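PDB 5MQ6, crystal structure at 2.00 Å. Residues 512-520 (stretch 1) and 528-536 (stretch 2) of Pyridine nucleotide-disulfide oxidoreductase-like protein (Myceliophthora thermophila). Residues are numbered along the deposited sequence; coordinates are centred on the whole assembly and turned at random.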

# COMPACT_ATOMS: atom_id res chain seq x y z
N GLY A 512 -15.75 9.44 -14.85
CA GLY A 512 -14.65 9.88 -13.97
C GLY A 512 -14.88 9.47 -12.52
O GLY A 512 -16.01 9.11 -12.10
N ALA A 513 -13.83 9.59 -11.71
CA ALA A 513 -13.95 9.25 -10.31
C ALA A 513 -15.11 10.00 -9.68
O ALA A 513 -15.29 11.22 -9.91
N ALA A 514 -15.92 9.29 -8.89
CA ALA A 514 -17.01 9.95 -8.20
C ALA A 514 -17.35 9.30 -6.91
O ALA A 514 -17.82 8.17 -6.92
N THR A 515 -17.17 10.02 -5.82
CA THR A 515 -17.48 9.57 -4.51
C THR A 515 -17.90 10.74 -3.67
O THR A 515 -17.80 11.87 -4.06
N LEU A 516 -18.40 10.44 -2.47
CA LEU A 516 -18.35 11.38 -1.38
C LEU A 516 -17.26 10.91 -0.37
O LEU A 516 -17.27 9.76 0.12
N HIS A 517 -16.32 11.80 -0.12
CA HIS A 517 -15.22 11.61 0.86
C HIS A 517 -14.27 10.46 0.58
O HIS A 517 -13.49 10.01 1.46
N GLY A 518 -14.33 9.96 -0.64
CA GLY A 518 -13.57 8.80 -1.10
C GLY A 518 -14.09 7.43 -0.69
O GLY A 518 -13.44 6.40 -0.99
N VAL A 519 -15.25 7.36 -0.08
CA VAL A 519 -15.63 6.07 0.54
C VAL A 519 -16.87 5.39 0.01
O VAL A 519 -17.18 4.23 0.40
N CYS A 520 -17.63 6.09 -0.84
CA CYS A 520 -18.86 5.48 -1.45
C CYS A 520 -19.17 6.20 -2.76
O CYS A 520 -18.62 7.28 -3.03
N PHE A 528 -19.18 0.48 0.89
CA PHE A 528 -18.17 1.42 1.28
C PHE A 528 -16.78 0.88 1.06
O PHE A 528 -16.61 -0.31 1.07
N PHE A 529 -15.81 1.77 0.92
CA PHE A 529 -14.46 1.36 0.63
C PHE A 529 -13.52 2.30 1.28
O PHE A 529 -13.82 3.47 1.43
N THR A 530 -12.34 1.78 1.65
CA THR A 530 -11.35 2.60 2.34
C THR A 530 -10.94 3.69 1.38
O THR A 530 -10.84 3.46 0.22
N PRO A 531 -10.80 4.89 1.84
CA PRO A 531 -10.63 5.95 0.85
C PRO A 531 -9.26 5.94 0.16
O PRO A 531 -8.26 6.02 0.83
N LEU A 532 -9.24 5.96 -1.17
CA LEU A 532 -8.05 6.17 -1.92
C LEU A 532 -8.29 7.41 -2.84
O LEU A 532 -8.05 8.43 -2.46
N SER A 533 -8.87 7.31 -4.01
CA SER A 533 -9.24 8.48 -4.78
C SER A 533 -10.12 9.47 -3.95
O SER A 533 -10.93 9.05 -3.15
N GLN A 534 -9.94 10.76 -4.19
CA GLN A 534 -10.82 11.85 -3.69
C GLN A 534 -10.79 11.93 -2.17
O GLN A 534 -11.81 12.16 -1.53
N SER A 535 -9.62 11.72 -1.58
CA SER A 535 -9.55 11.84 -0.16
C SER A 535 -8.18 12.49 0.24
O SER A 535 -7.81 13.53 -0.27
N SER A 536 -7.48 11.90 1.16
CA SER A 536 -6.12 12.25 1.49
C SER A 536 -5.47 10.93 1.91
O SER A 536 -6.15 9.94 2.12

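Stretch 2 enters as the end of a strand and continues as loop, and stretch 1 lies against it without regular secondary structure. The two bury 597 Å² between them.

Phe-528 points sideways, with chi1 in m. Its ring packs on Cys-520, CD1 to CB 3.8 Å, and more loosely on Val-519, CD1 to CG2 4.3 Å. Cys-520, chi1 p, sets its SG 5.4 Å from the Phe-528 ring centroid, in an oblique sulfur-aromatic contact. The CA of Phe-528 also lies 3.1 Å from Val-519 O in a CA-H...O contact.

Phe-529 ties the backbones together: its N donates to Val-519 O at 2.9 Å. Its CB points sideways, but with chi1 at 35° (p) and chi2 at 88° the end of the ring comes nearer to stretch 1. Val-519 C and Cys-520 N lie over one face of the ring. At its edge sits Thr-515, with CG2 4.0 Å from Phe-529 CE1. The same CE1 is 3.2 Å from Gly-518 O.

Thr-530, chi1 p, points away and takes no part in the packing. Pro-531 points toward stretch 1. Its CB meets Val-519 CG1 at 3.9 Å, although Val-519, chi1 m, points away overall. Pro-531 CA makes a CA-H...O contact with Gly-518 O at 3.4 Å.

Leu-532 (t, p) also points away. Its backbone N donates to water 1 at 3.0 Å. That water donates to Gly-518 O at 2.6 Å and to Ser-533 O at 2.8 Å, so it bridges the two stretches through backbone atoms alone. Ser-533, chi1 m, points sideways. Its carbonyl O approaches Gly-518 CA at 3.4 Å. A CB on Gly-518 would clash with Ser-533 O and Ser-535 CB, and the positive phi there also favours glycine.

Gln-534 points toward stretch 1 with chi1 m and chi2 t, and it has the largest covered area in either stretch. Its OE1 accepts a very short hydrogen bond from Thr-515 OG1, 2.5 Å, and a weak one from Thr-515 N, 2.8 Å. Thr-515 is p, and its OG1 also accepts a weak bond from Gly-518 N at 3.1 Å. At the other branch of the amide, Gln-534 NE2 lies 3.1 Å from Ala-513 O and 3.7 Å from Ala-513 CB; NE2 is hydrogen-bonded elsewhere in the structure.

Ser-535, chi1 p, points toward stretch 1, and its CB is 3.9 Å from His-517 O. Its OG turns back to donate to Leu-532 O at 2.8 Å.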

# COMPACT_ATOMS: atom_id res chain seq x y z
CB ALA A 513 -12.66 9.54 -9.58
CB ALA A 514 -18.26 9.99 -9.08
CB THR A 515 -16.24 9.03 -3.78
OG1 THR A 515 -15.32 10.10 -3.53
CG2 THR A 515 -15.60 7.93 -4.62
CB LEU A 516 -19.66 11.58 -0.68
CG LEU A 516 -19.69 12.59 0.42
CD1 LEU A 516 -19.28 13.93 -0.01
CD2 LEU A 516 -21.03 12.61 1.17
CB HIS A 517 -15.82 11.51 2.27
CG HIS A 517 -16.67 12.68 2.68
ND1 HIS A 517 -17.68 12.58 3.62
CD2 HIS A 517 -16.60 13.99 2.37
CE1 HIS A 517 -18.20 13.77 3.83
NE2 HIS A 517 -17.52 14.65 3.14
CB VAL A 519 -15.82 6.22 2.07
CG1 VAL A 519 -14.52 6.68 2.72
CG2 VAL A 519 -16.93 7.15 2.41
CB CYS A 520 -20.03 5.61 -0.47
SG CYS A 520 -20.42 7.35 -0.13
CB PHE A 528 -18.36 1.81 2.79
CG PHE A 528 -19.65 2.54 3.06
CD1 PHE A 528 -19.73 3.96 2.94
CD2 PHE A 528 -20.76 1.86 3.46
CE1 PHE A 528 -20.92 4.60 3.23
CE2 PHE A 528 -21.98 2.51 3.71
CZ PHE A 528 -22.03 3.86 3.65
CB PHE A 529 -14.20 1.20 -0.89
CG PHE A 529 -14.95 2.20 -1.78
CD1 PHE A 529 -14.40 3.44 -2.08
CD2 PHE A 529 -16.21 1.92 -2.36
CE1 PHE A 529 -15.05 4.37 -2.92
CE2 PHE A 529 -16.86 2.88 -3.17
CZ PHE A 529 -16.30 4.10 -3.43
CB THR A 530 -10.17 1.79 2.87
OG1 THR A 530 -9.69 0.91 1.87
CG2 THR A 530 -10.58 0.83 3.91
CB PRO A 531 -10.84 7.22 1.68
CG PRO A 531 -10.47 6.84 3.09
CD PRO A 531 -10.70 5.38 3.23
CB LEU A 532 -7.65 4.85 -2.68
CG LEU A 532 -6.26 5.02 -3.36
CD1 LEU A 532 -5.23 4.92 -2.24
CD2 LEU A 532 -5.91 4.06 -4.53
CB SER A 533 -10.08 8.09 -6.00
OG SER A 533 -9.43 7.25 -6.88
CB GLN A 534 -12.28 11.62 -4.20
CG GLN A 534 -12.39 11.26 -5.70
CD GLN A 534 -13.78 11.64 -6.22
OE1 GLN A 534 -14.80 11.44 -5.53
NE2 GLN A 534 -13.81 12.31 -7.37
CB SER A 535 -9.79 10.44 0.41
OG SER A 535 -8.71 9.50 0.09
CB SER A 536 -6.16 13.28 2.63
OG SER A 536 -4.87 13.72 3.01
O HOH W 1 -11.64 6.39 -2.88